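Putative chitobiase (Bacteroides thetaiotaomicron, PDB 3HNM) is of unknown function but, as a putative chitobiase fragment with an F5/8 type C domain, probably binds carbohydrate. Local coordinates at residues 25-34 with 52-60. Numbering follows the deposited sequence.
Sequences NCCTQDGGWY and QWLCRWDVK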
ATOM      1  N   ASN A  25      -3.021   5.160 -10.289  1.00 29.24           N
ATOM      2  CA  ASN A  25      -1.742   5.750 -10.675  1.00 30.90           C
ATOM      3  C   ASN A  25      -0.531   4.817 -10.563  1.00 32.38           C
ATOM      4  O   ASN A  25      -0.239   4.266  -9.499  1.00 31.97           O
ATOM      5  CB  ASN A  25      -1.536   7.037  -9.844  1.00 29.67           C
ATOM      6  CG  ASN A  25      -0.300   7.820 -10.239  1.00 28.33           C
ATOM      7  OD1 ASN A  25       0.806   7.385  -9.980  1.00 29.50           O
ATOM      8  ND2 ASN A  25      -0.488   8.986 -10.864  1.00 26.01           N
ATOM      9  N   CYS A  26       0.157   4.640 -11.690  1.00 34.88           N
ATOM     10  CA  CYS A  26       1.372   3.817 -11.773  1.00 35.64           C
ATOM     11  C   CYS A  26       2.193   4.310 -12.966  1.00 35.16           C
ATOM     12  O   CYS A  26       1.687   5.034 -13.819  1.00 37.37           O
ATOM     13  CB  CYS A  26       1.023   2.333 -11.958  1.00 35.31           C
ATOM     14  SG  CYS A  26       2.460   1.197 -11.827  1.00 40.11           S
ATOM     15  N   CYS A  27       3.458   3.927 -13.031  1.00 33.47           N
ATOM     16  CA  CYS A  27       4.301   4.353 -14.134  1.00 32.84           C
ATOM     17  C   CYS A  27       4.042   3.498 -15.380  1.00 31.55           C
ATOM     18  O   CYS A  27       4.353   3.922 -16.490  1.00 30.61           O
ATOM     19  CB  CYS A  27       5.762   4.227 -13.732  1.00 32.66           C
ATOM     20  SG  CYS A  27       6.234   2.523 -13.414  1.00 38.14           S
ATOM     21  N   THR A  28       3.466   2.306 -15.178  1.00 31.05           N
ATOM     22  CA  THR A  28       3.173   1.354 -16.258  1.00 31.32           C
ATOM     23  C   THR A  28       2.095   1.838 -17.231  1.00 33.87           C
ATOM     24  O   THR A  28       1.973   1.336 -18.355  1.00 34.10           O
ATOM     25  CB  THR A  28       2.723  -0.041 -15.718  1.00 29.54           C
ATOM     26  OG1 THR A  28       1.410   0.049 -15.145  1.00 25.60           O
ATOM     27  CG2 THR A  28       3.704  -0.553 -14.682  1.00 29.29           C
ATOM     28  N   GLN A  29       1.310   2.817 -16.806  1.00 35.76           N
ATOM     29  CA  GLN A  29       0.262   3.353 -17.664  1.00 36.70           C
ATOM     30  C   GLN A  29       0.830   3.744 -19.030  1.00 38.05           C
ATOM     31  O   GLN A  29       0.187   3.534 -20.058  1.00 38.38           O
ATOM     32  CB  GLN A  29      -0.355   4.571 -17.002  1.00 35.47           C
ATOM     33  CG  GLN A  29      -1.523   5.143 -17.728  1.00 33.49           C
ATOM     34  CD  GLN A  29      -1.874   6.493 -17.179  1.00 34.09           C
ATOM     35  OE1 GLN A  29      -2.063   7.433 -17.937  1.00 34.24           O
ATOM     36  NE2 GLN A  29      -1.955   6.606 -15.850  1.00 31.42           N
ATOM     37  N   ASP A  30       2.041   4.301 -19.019  1.00 39.88           N
ATOM     38  CA  ASP A  30       2.713   4.746 -20.236  1.00 42.55           C
ATOM     39  C   ASP A  30       3.481   3.646 -20.982  1.00 45.67           C
ATOM     40  O   ASP A  30       3.100   2.471 -20.961  1.00 46.30           O
ATOM     41  CB  ASP A  30       3.683   5.894 -19.925  1.00 41.64           C
ATOM     42  CG  ASP A  30       2.978   7.182 -19.519  1.00 41.19           C
ATOM     43  OD1 ASP A  30       2.010   7.604 -20.199  1.00 39.57           O
ATOM     44  OD2 ASP A  30       3.418   7.790 -18.520  1.00 41.15           O
ATOM     45  N   GLY A  31       4.565   4.047 -21.646  1.00 48.34           N
ATOM     46  CA  GLY A  31       5.393   3.117 -22.401  1.00 50.95           C
ATOM     47  C   GLY A  31       5.503   1.741 -21.772  1.00 53.20           C
ATOM     48  O   GLY A  31       5.550   1.604 -20.549  1.00 53.39           O
ATOM     49  N   GLY A  32       5.523   0.712 -22.612  1.00 54.26           N
ATOM     50  CA  GLY A  32       5.642  -0.637 -22.102  1.00 54.65           C
ATOM     51  C   GLY A  32       7.033  -0.888 -21.544  1.00 55.25           C
ATOM     52  O   GLY A  32       7.260  -1.880 -20.845  1.00 55.50           O
ATOM     53  N   TRP A  33       7.980   0.002 -21.824  1.00 54.07           N
ATOM     54  CA  TRP A  33       9.317  -0.233 -21.310  1.00 54.66           C
ATOM     55  C   TRP A  33       9.390  -0.152 -19.797  1.00 53.07           C
ATOM     56  O   TRP A  33      10.309  -0.705 -19.193  1.00 54.47           O
ATOM     57  CB  TRP A  33      10.333   0.723 -21.922  1.00 57.35           C
ATOM     58  CG  TRP A  33      10.445   2.031 -21.246  1.00 59.29           C
ATOM     59  CD1 TRP A  33       9.849   3.193 -21.628  1.00 60.65           C
ATOM     60  CD2 TRP A  33      11.306   2.359 -20.144  1.00 59.74           C
ATOM     61  NE1 TRP A  33      10.296   4.234 -20.847  1.00 61.61           N
ATOM     62  CE2 TRP A  33      11.190   3.751 -19.926  1.00 60.84           C
ATOM     63  CE3 TRP A  33      12.167   1.615 -19.324  1.00 59.82           C
ATOM     64  CZ2 TRP A  33      11.907   4.422 -18.919  1.00 60.50           C
ATOM     65  CZ3 TRP A  33      12.884   2.284 -18.320  1.00 60.59           C
ATOM     66  CH2 TRP A  33      12.746   3.674 -18.131  1.00 60.42           C
ATOM     67  N   TYR A  34       8.434   0.552 -19.193  1.00 50.21           N
ATOM     68  CA  TYR A  34       8.365   0.676 -17.739  1.00 47.20           C
ATOM     69  C   TYR A  34       7.927  -0.691 -17.239  1.00 48.91           C
ATOM     70  O   TYR A  34       8.316  -1.129 -16.157  1.00 48.43           O
ATOM     71  CB  TYR A  34       7.310   1.705 -17.318  1.00 40.75           C
ATOM     72  CG  TYR A  34       7.766   3.142 -17.343  1.00 33.90           C
ATOM     73  CD1 TYR A  34       8.816   3.574 -16.532  1.00 31.26           C
ATOM     74  CD2 TYR A  34       7.143   4.071 -18.177  1.00 30.52           C
ATOM     75  CE1 TYR A  34       9.240   4.898 -16.553  1.00 29.23           C
ATOM     76  CE2 TYR A  34       7.552   5.395 -18.212  1.00 28.80           C
ATOM     77  CZ  TYR A  34       8.603   5.809 -17.399  1.00 29.26           C
ATOM     78  OH  TYR A  34       9.022   7.125 -17.441  1.00 27.23           O
ATOM     79  N   GLN A  52       9.752  -2.388  -5.801  1.00 40.06           N
ATOM     80  CA  GLN A  52       8.943  -1.198  -5.513  1.00 36.18           C
ATOM     81  C   GLN A  52       7.815  -0.958  -6.501  1.00 34.83           C
ATOM     82  O   GLN A  52       7.582  -1.746  -7.410  1.00 35.94           O
ATOM     83  CB  GLN A  52       9.834   0.047  -5.505  1.00 32.03           C
ATOM     84  CG  GLN A  52      10.190   0.496  -6.907  1.00 26.85           C
ATOM     85  CD  GLN A  52      11.213   1.590  -6.938  1.00 26.39           C
ATOM     86  OE1 GLN A  52      11.477   2.175  -7.983  1.00 24.21           O
ATOM     87  NE2 GLN A  52      11.805   1.874  -5.795  1.00 25.67           N
ATOM     88  N   TRP A  53       7.115   0.152  -6.282  1.00 34.29           N
ATOM     89  CA  TRP A  53       6.019   0.612  -7.132  1.00 32.21           C
ATOM     90  C   TRP A  53       6.342   2.066  -7.462  1.00 31.15           C
ATOM     91  O   TRP A  53       6.759   2.824  -6.586  1.00 28.63           O
ATOM     92  CB  TRP A  53       4.678   0.558  -6.396  1.00 32.28           C
ATOM     93  CG  TRP A  53       3.640   1.469  -7.002  1.00 32.30           C
ATOM     94  CD1 TRP A  53       2.818   1.203  -8.072  1.00 31.55           C
ATOM     95  CD2 TRP A  53       3.368   2.820  -6.618  1.00 33.31           C
ATOM     96  NE1 TRP A  53       2.057   2.308  -8.376  1.00 31.14           N
ATOM     97  CE2 TRP A  53       2.374   3.316  -7.501  1.00 34.09           C
ATOM     98  CE3 TRP A  53       3.872   3.665  -5.613  1.00 32.85           C
ATOM     99  CZ2 TRP A  53       1.871   4.631  -7.406  1.00 34.74           C
ATOM    100  CZ3 TRP A  53       3.373   4.967  -5.521  1.00 34.29           C
ATOM    101  CH2 TRP A  53       2.383   5.435  -6.414  1.00 34.84           C
ATOM    102  N   LEU A  54       6.143   2.457  -8.715  1.00 30.96           N
ATOM    103  CA  LEU A  54       6.428   3.822  -9.113  1.00 31.56           C
ATOM    104  C   LEU A  54       5.173   4.497  -9.667  1.00 32.01           C
ATOM    105  O   LEU A  54       4.405   3.891 -10.414  1.00 33.12           O
ATOM    106  CB  LEU A  54       7.546   3.841 -10.154  1.00 30.00           C
ATOM    107  CG  LEU A  54       8.308   5.157 -10.242  1.00 31.50           C
ATOM    108  CD1 LEU A  54       8.975   5.421  -8.893  1.00 30.82           C
ATOM    109  CD2 LEU A  54       9.352   5.100 -11.361  1.00 31.21           C
ATOM    110  N   CYS A  55       4.958   5.744  -9.262  1.00 30.74           N
ATOM    111  CA  CYS A  55       3.810   6.522  -9.717  1.00 31.12           C
ATOM    112  C   CYS A  55       3.997   6.841 -11.204  1.00 32.07           C
ATOM    113  O   CYS A  55       5.008   6.465 -11.785  1.00 34.14           O
ATOM    114  CB  CYS A  55       3.753   7.826  -8.943  1.00 28.94           C
ATOM    115  SG  CYS A  55       5.267   8.743  -9.125  1.00 27.68           S
ATOM    116  N   ARG A  56       3.037   7.531 -11.818  1.00 31.34           N
ATOM    117  CA  ARG A  56       3.171   7.888 -13.224  1.00 30.61           C
ATOM    118  C   ARG A  56       4.318   8.884 -13.271  1.00 30.94           C
ATOM    119  O   ARG A  56       4.329   9.863 -12.522  1.00 32.06           O
ATOM    120  CB  ARG A  56       1.904   8.540 -13.749  1.00 29.49           C
ATOM    121  CG  ARG A  56       1.548   8.053 -15.114  1.00 29.24           C
ATOM    122  CD  ARG A  56       0.610   8.993 -15.806  1.00 29.51           C
ATOM    123  NE  ARG A  56       0.587   8.715 -17.234  1.00 30.83           N
ATOM    124  CZ  ARG A  56       0.112   9.547 -18.148  1.00 31.34           C
ATOM    125  NH1 ARG A  56      -0.386  10.719 -17.779  1.00 33.88           N
ATOM    126  NH2 ARG A  56       0.141   9.209 -19.427  1.00 32.49           N
ATOM    127  N   TRP A  57       5.280   8.647 -14.151  1.00 30.05           N
ATOM    128  CA  TRP A  57       6.436   9.510 -14.201  1.00 29.28           C
ATOM    129  C   TRP A  57       6.501  10.479 -15.361  1.00 29.20           C
ATOM    130  O   TRP A  57       7.068  11.573 -15.235  1.00 28.42           O
ATOM    131  CB  TRP A  57       7.695   8.642 -14.153  1.00 28.33           C
ATOM    132  CG  TRP A  57       8.879   9.320 -13.537  1.00 30.08           C
ATOM    133  CD1 TRP A  57       9.763  10.138 -14.158  1.00 29.78           C
ATOM    134  CD2 TRP A  57       9.286   9.255 -12.162  1.00 32.12           C
ATOM    135  NE1 TRP A  57      10.701  10.592 -13.262  1.00 30.74           N
ATOM    136  CE2 TRP A  57      10.434  10.067 -12.029  1.00 31.71           C
ATOM    137  CE3 TRP A  57       8.791   8.591 -11.033  1.00 33.36           C
ATOM    138  CZ2 TRP A  57      11.102  10.235 -10.808  1.00 32.18           C
ATOM    139  CZ3 TRP A  57       9.456   8.760  -9.815  1.00 34.38           C
ATOM    140  CH2 TRP A  57      10.601   9.578  -9.717  1.00 32.93           C
ATOM    141  N   ASP A  58       5.918  10.097 -16.489  1.00 30.52           N
ATOM    142  CA  ASP A  58       5.955  10.958 -17.671  1.00 31.92           C
ATOM    143  C   ASP A  58       5.055  12.169 -17.471  1.00 31.84           C
ATOM    144  O   ASP A  58       5.243  13.213 -18.098  1.00 30.86           O
ATOM    145  CB  ASP A  58       5.518  10.182 -18.922  1.00 34.72           C
ATOM    146  CG  ASP A  58       6.412   8.970 -19.218  1.00 38.21           C
ATOM    147  OD1 ASP A  58       7.603   8.965 -18.815  1.00 38.79           O
ATOM    148  OD2 ASP A  58       5.921   8.027 -19.880  1.00 38.63           O
ATOM    149  N   VAL A  59       4.075  12.028 -16.587  1.00 31.77           N
ATOM    150  CA  VAL A  59       3.156  13.120 -16.309  1.00 31.10           C
ATOM    151  C   VAL A  59       2.856  13.098 -14.830  1.00 30.80           C
ATOM    152  O   VAL A  59       2.182  12.187 -14.352  1.00 33.62           O
ATOM    153  CB  VAL A  59       1.832  12.944 -17.062  1.00 30.03           C
ATOM    154  CG1 VAL A  59       0.968  14.162 -16.866  1.00 29.55           C
ATOM    155  CG2 VAL A  59       2.095  12.700 -18.529  1.00 28.79           C
ATOM    156  N   LYS A  60       3.345  14.090 -14.096  1.00 28.51           N
ATOM    157  CA  LYS A  60       3.089  14.115 -12.662  1.00 24.86           C
ATOM    158  C   LYS A  60       1.594  14.272 -12.396  1.00 22.79           C
ATOM    159  O   LYS A  60       1.039  15.340 -12.619  1.00 22.70           O
ATOM    160  CB  LYS A  60       3.855  15.267 -12.011  1.00 25.18           C
ATOM    161  CG  LYS A  60       5.367  15.259 -12.236  1.00 24.97           C
ATOM    162  CD  LYS A  60       5.978  16.472 -11.545  1.00 25.65           C
ATOM    163  CE  LYS A  60       7.450  16.664 -11.836  1.00 25.86           C
ATOM    164  NZ  LYS A  60       7.843  18.104 -11.653  1.00 26.92           N
TER
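Arg56 extends its chain to Gln29 and Asp30, which meet its guanidinium differently. Gln29 OE1 lies over one face, the amide and guanidinium planes 13° apart, without the geometry of a hydrogen bond. Asp30 comes to the edge, where Arg56 NH2 donates to the syn side of Asp30 OD1 (2.6 Å) in a salt bridge, tilted 25° from the guanidinium plane. Asp30 and Asp58 bring their carboxylates side by side, a like-charge pairing that the guanidinium may partly offset. The other oxygen of Asp58, OD1, accepts a hydrogen bond from Tyr34 OH (2.7 Å), which approaches from above the carboxylate plane. At the opposite end of the contact, with Asn25 CG anti to the backbone N (chi1 -175°), Asn25 OD1 accepts a hydrogen bond from Arg56 N (2.9 Å). The backbone O of Asn25 sits at the edge of the Trp53 indole, with a weak hydrogen bond from NE1, and Cys26 SG lies obliquely beside the same ring. Phe67 meets this indole edge-to-face. A weak bond from Cys27 N to Leu54 O links the backbones. The contact thus joins a loop to edge strand 53-54 and the turn after it, on a two-sheet antiparallel β-sandwich consistent with the F5/8 type C (discoidin-like) fold.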